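Local coordinates for Xaa-Pro Dipeptidase (Alteromonas macleodii, PDB 2QS8), which probably acts as a metal-dependent dipeptidase or carboxypeptidase of the amidohydrolase superfamily, removing C-terminal residues from peptides, at residues L56-L65 and D382-P390. Residues are numbered along the deposited sequence; the frame is centred on the assembly and turned at random.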
loop_
_atom_site.group_PDB
_atom_site.type_symbol
_atom_site.label_atom_id
_atom_site.label_comp_id
_atom_site.label_asym_id
_atom_site.label_seq_id
_atom_site.Cartn_x
_atom_site.Cartn_y
_atom_site.Cartn_z
ATOM N N LEU A 56 28.721 -52.592 -15.582
ATOM C CA LEU A 56 29.481 -51.357 -15.719
ATOM C C LEU A 56 30.880 -51.504 -15.124
ATOM O O LEU A 56 31.445 -50.545 -14.585
ATOM C CB LEU A 56 28.736 -50.209 -15.022
ATOM C CG LEU A 56 27.267 -49.957 -15.387
ATOM C CD1 LEU A 56 26.747 -48.777 -14.577
ATOM C CD2 LEU A 56 27.123 -49.679 -16.877
ATOM N N ARG A 57 31.433 -52.709 -15.226
ATOM C CA ARG A 57 32.762 -52.986 -14.691
ATOM C C ARG A 57 33.817 -52.086 -15.326
ATOM O O ARG A 57 34.849 -51.806 -14.723
ATOM C CB ARG A 57 33.123 -54.462 -14.913
ATOM C CG ARG A 57 32.222 -55.445 -14.166
ATOM C CD ARG A 57 32.513 -56.883 -14.564
ATOM N NE ARG A 57 32.051 -57.179 -15.917
ATOM C CZ ARG A 57 32.660 -58.014 -16.756
ATOM N NH1 ARG A 57 33.770 -58.644 -16.383
ATOM N NH2 ARG A 57 32.164 -58.215 -17.970
ATOM N N ASP A 58 33.542 -51.613 -16.535
ATOM C CA ASP A 58 34.475 -50.746 -17.245
ATOM C C ASP A 58 34.115 -49.264 -17.093
ATOM O O ASP A 58 34.670 -48.407 -17.777
ATOM C CB ASP A 58 34.511 -51.144 -18.725
ATOM C CG ASP A 58 33.150 -51.033 -19.400
ATOM O OD1 ASP A 58 32.126 -51.381 -18.767
ATOM O OD2 ASP A 58 33.099 -50.609 -20.573
ATOM N N HIS A 59 33.199 -48.971 -16.173
ATOM C CA HIS A 59 32.742 -47.606 -15.921
ATOM C C HIS A 59 32.944 -47.165 -14.475
ATOM O O HIS A 59 33.174 -47.980 -13.580
ATOM C CB HIS A 59 31.254 -47.480 -16.221
ATOM C CG HIS A 59 30.900 -47.655 -17.662
ATOM N ND1 HIS A 59 30.689 -46.588 -18.509
ATOM C CD2 HIS A 59 30.691 -48.771 -18.398
ATOM C CE1 HIS A 59 30.360 -47.040 -19.706
ATOM N NE2 HIS A 59 30.353 -48.361 -19.666
ATOM N N THR A 60 32.856 -45.855 -14.265
ATOM C CA THR A 60 32.943 -45.271 -12.943
ATOM C C THR A 60 31.520 -44.786 -12.690
ATOM O O THR A 60 30.970 -44.021 -13.482
ATOM C CB THR A 60 33.900 -44.071 -12.894
ATOM O OG1 THR A 60 35.247 -44.515 -13.113
ATOM C CG2 THR A 60 33.802 -43.365 -11.542
ATOM N N VAL A 61 30.918 -45.266 -11.607
ATOM C CA VAL A 61 29.558 -44.895 -11.252
ATOM C C VAL A 61 29.575 -43.765 -10.224
ATOM O O VAL A 61 30.443 -43.718 -9.343
ATOM C CB VAL A 61 28.786 -46.114 -10.672
ATOM C CG1 VAL A 61 27.417 -45.682 -10.172
ATOM C CG2 VAL A 61 28.644 -47.195 -11.739
ATOM N N LEU A 62 28.627 -42.842 -10.358
ATOM C CA LEU A 62 28.509 -41.724 -9.428
ATOM C C LEU A 62 27.027 -41.503 -9.138
ATOM O O LEU A 62 26.159 -42.036 -9.832
ATOM C CB LEU A 62 29.091 -40.436 -10.029
ATOM C CG LEU A 62 30.449 -40.457 -10.741
ATOM C CD1 LEU A 62 30.248 -40.845 -12.195
ATOM C CD2 LEU A 62 31.105 -39.091 -10.663
ATOM N N PRO A 63 26.713 -40.748 -8.081
ATOM C CA PRO A 63 25.284 -40.549 -7.848
ATOM C C PRO A 63 24.823 -39.489 -8.853
ATOM O O PRO A 63 25.657 -38.795 -9.433
ATOM C CB PRO A 63 25.227 -40.083 -6.393
ATOM C CG PRO A 63 26.542 -39.425 -6.176
ATOM C CD PRO A 63 27.523 -40.258 -6.955
ATOM N N GLY A 64 23.518 -39.388 -9.085
ATOM C CA GLY A 64 23.016 -38.401 -10.023
ATOM C C GLY A 64 23.522 -37.007 -9.707
ATOM O O GLY A 64 23.524 -36.599 -8.553
ATOM N N LEU A 65 23.955 -36.271 -10.722
ATOM C CA LEU A 65 24.466 -34.920 -10.510
ATOM C C LEU A 65 23.350 -33.864 -10.386
ATOM O O LEU A 65 22.254 -34.042 -10.916
ATOM C CB LEU A 65 25.418 -34.556 -11.657
ATOM C CG LEU A 65 26.603 -35.524 -11.812
ATOM C CD1 LEU A 65 27.396 -35.164 -13.062
ATOM C CD2 LEU A 65 27.486 -35.472 -10.574
ATOM N N ASP A 382 19.231 -42.891 -8.023
ATOM C CA ASP A 382 19.594 -41.920 -9.044
ATOM C C ASP A 382 21.096 -42.113 -9.249
ATOM O O ASP A 382 21.902 -41.705 -8.408
ATOM C CB ASP A 382 19.305 -40.494 -8.560
ATOM C CG ASP A 382 17.862 -40.069 -8.798
ATOM O OD1 ASP A 382 16.994 -40.950 -8.988
ATOM O OD2 ASP A 382 17.596 -38.845 -8.785
ATOM N N LEU A 383 21.469 -42.749 -10.355
ATOM C CA LEU A 383 22.877 -43.015 -10.632
ATOM C C LEU A 383 23.297 -42.757 -12.073
ATOM O O LEU A 383 22.502 -42.873 -13.006
ATOM C CB LEU A 383 23.228 -44.472 -10.294
ATOM C CG LEU A 383 22.790 -45.087 -8.963
ATOM C CD1 LEU A 383 21.336 -45.523 -9.065
ATOM C CD2 LEU A 383 23.683 -46.290 -8.635
ATOM N N ILE A 384 24.566 -42.420 -12.243
ATOM C CA ILE A 384 25.111 -42.187 -13.566
ATOM C C ILE A 384 26.432 -42.943 -13.663
ATOM O O ILE A 384 26.988 -43.375 -12.648
ATOM C CB ILE A 384 25.384 -40.685 -13.826
ATOM C CG1 ILE A 384 26.473 -40.182 -12.877
ATOM C CG2 ILE A 384 24.102 -39.884 -13.642
ATOM C CD1 ILE A 384 27.030 -38.815 -13.250
ATOM N N ALA A 385 26.928 -43.109 -14.883
ATOM C CA ALA A 385 28.183 -43.808 -15.102
ATOM C C ALA A 385 28.911 -43.146 -16.259
ATOM O O ALA A 385 28.288 -42.514 -17.101
ATOM C CB ALA A 385 27.920 -45.262 -15.408
ATOM N N VAL A 386 30.231 -43.286 -16.293
ATOM C CA VAL A 386 31.035 -42.687 -17.350
ATOM C C VAL A 386 32.304 -43.505 -17.511
ATOM O O VAL A 386 32.769 -44.110 -16.548
ATOM C CB VAL A 386 31.423 -41.233 -16.988
ATOM C CG1 VAL A 386 32.214 -41.209 -15.689
ATOM C CG2 VAL A 386 32.224 -40.610 -18.108
ATOM N N LYS A 387 32.849 -43.538 -18.725
ATOM C CA LYS A 387 34.083 -44.266 -18.986
ATOM C C LYS A 387 35.242 -43.346 -18.635
ATOM O O LYS A 387 35.386 -42.264 -19.204
ATOM C CB LYS A 387 34.176 -44.667 -20.457
ATOM C CG LYS A 387 33.185 -45.734 -20.881
ATOM C CD LYS A 387 33.326 -46.036 -22.367
ATOM C CE LYS A 387 32.267 -47.014 -22.849
ATOM N NZ LYS A 387 32.348 -47.245 -24.326
ATOM N N GLY A 388 36.061 -43.763 -17.680
ATOM C CA GLY A 388 37.188 -42.944 -17.283
ATOM C C GLY A 388 37.138 -42.596 -15.814
ATOM O O GLY A 388 36.166 -42.905 -15.132
ATOM N N ASN A 389 38.188 -41.951 -15.327
ATOM C CA ASN A 389 38.277 -41.565 -13.925
ATOM C C ASN A 389 38.098 -40.057 -13.776
ATOM O O ASN A 389 38.993 -39.284 -14.109
ATOM C CB ASN A 389 39.638 -41.969 -13.354
ATOM C CG ASN A 389 39.670 -41.916 -11.838
ATOM O OD1 ASN A 389 39.100 -41.008 -11.220
ATOM N ND2 ASN A 389 40.348 -42.888 -11.227
ATOM N N PRO A 390 36.933 -39.621 -13.273
ATOM C CA PRO A 390 36.641 -38.198 -13.082
ATOM C C PRO A 390 37.634 -37.482 -12.168
ATOM O O PRO A 390 37.879 -36.286 -12.329
ATOM C CB PRO A 390 35.233 -38.216 -12.494
ATOM C CG PRO A 390 34.636 -39.443 -13.099
ATOM C CD PRO A 390 35.747 -40.440 -12.968
#
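Thr60 and Val386 open an antiparallel strand pair where the small beta domain flanking the amidohydrolase TIM barrel runs on into it. Thr60 N gives a nearly straight bond to Val386 O (2.9 Å, 171° at the hydrogen), and Val386 N returns one to Thr60 O. Two residues on, Leu62 N binds Ile384 O and Ile384 N binds Leu62 O. Past Pro63, which has no N-H to give, Gly64 N reaches Asp382 O at 2.9 Å, arriving from above the carbonyl plane. Asp382 turns its carboxylate elsewhere, to Arg136 and the backbone N of Asp406. Val61 faces Ala385 in the non-hydrogen-bonded pair between them; its backbone bonds go to Lys15 and Ile17, while its CA makes a CA-H...O contact with Ile384 O. On the face of Leu62 and Ile384, Ile384 CD1 packs against Leu65 CG at 3.6 Å. Where the chain turns, His59 N closes on Leu56 O, and the imidazole crosses the extended Lys387 chain at a slant, CE1 3.3 Å from Lys387 CG. With an alanine at this position the Lys387 methylenes would probably lose the ring they cross and be freer to move. The side chain of Thr60 adds a last bond: with OG1 anti to the carbonyl carbon (chi1 -67°), the hydroxyl donates to Gly388 O at 2.7 Å, and CG2 meets Pro390 CD tip to tip.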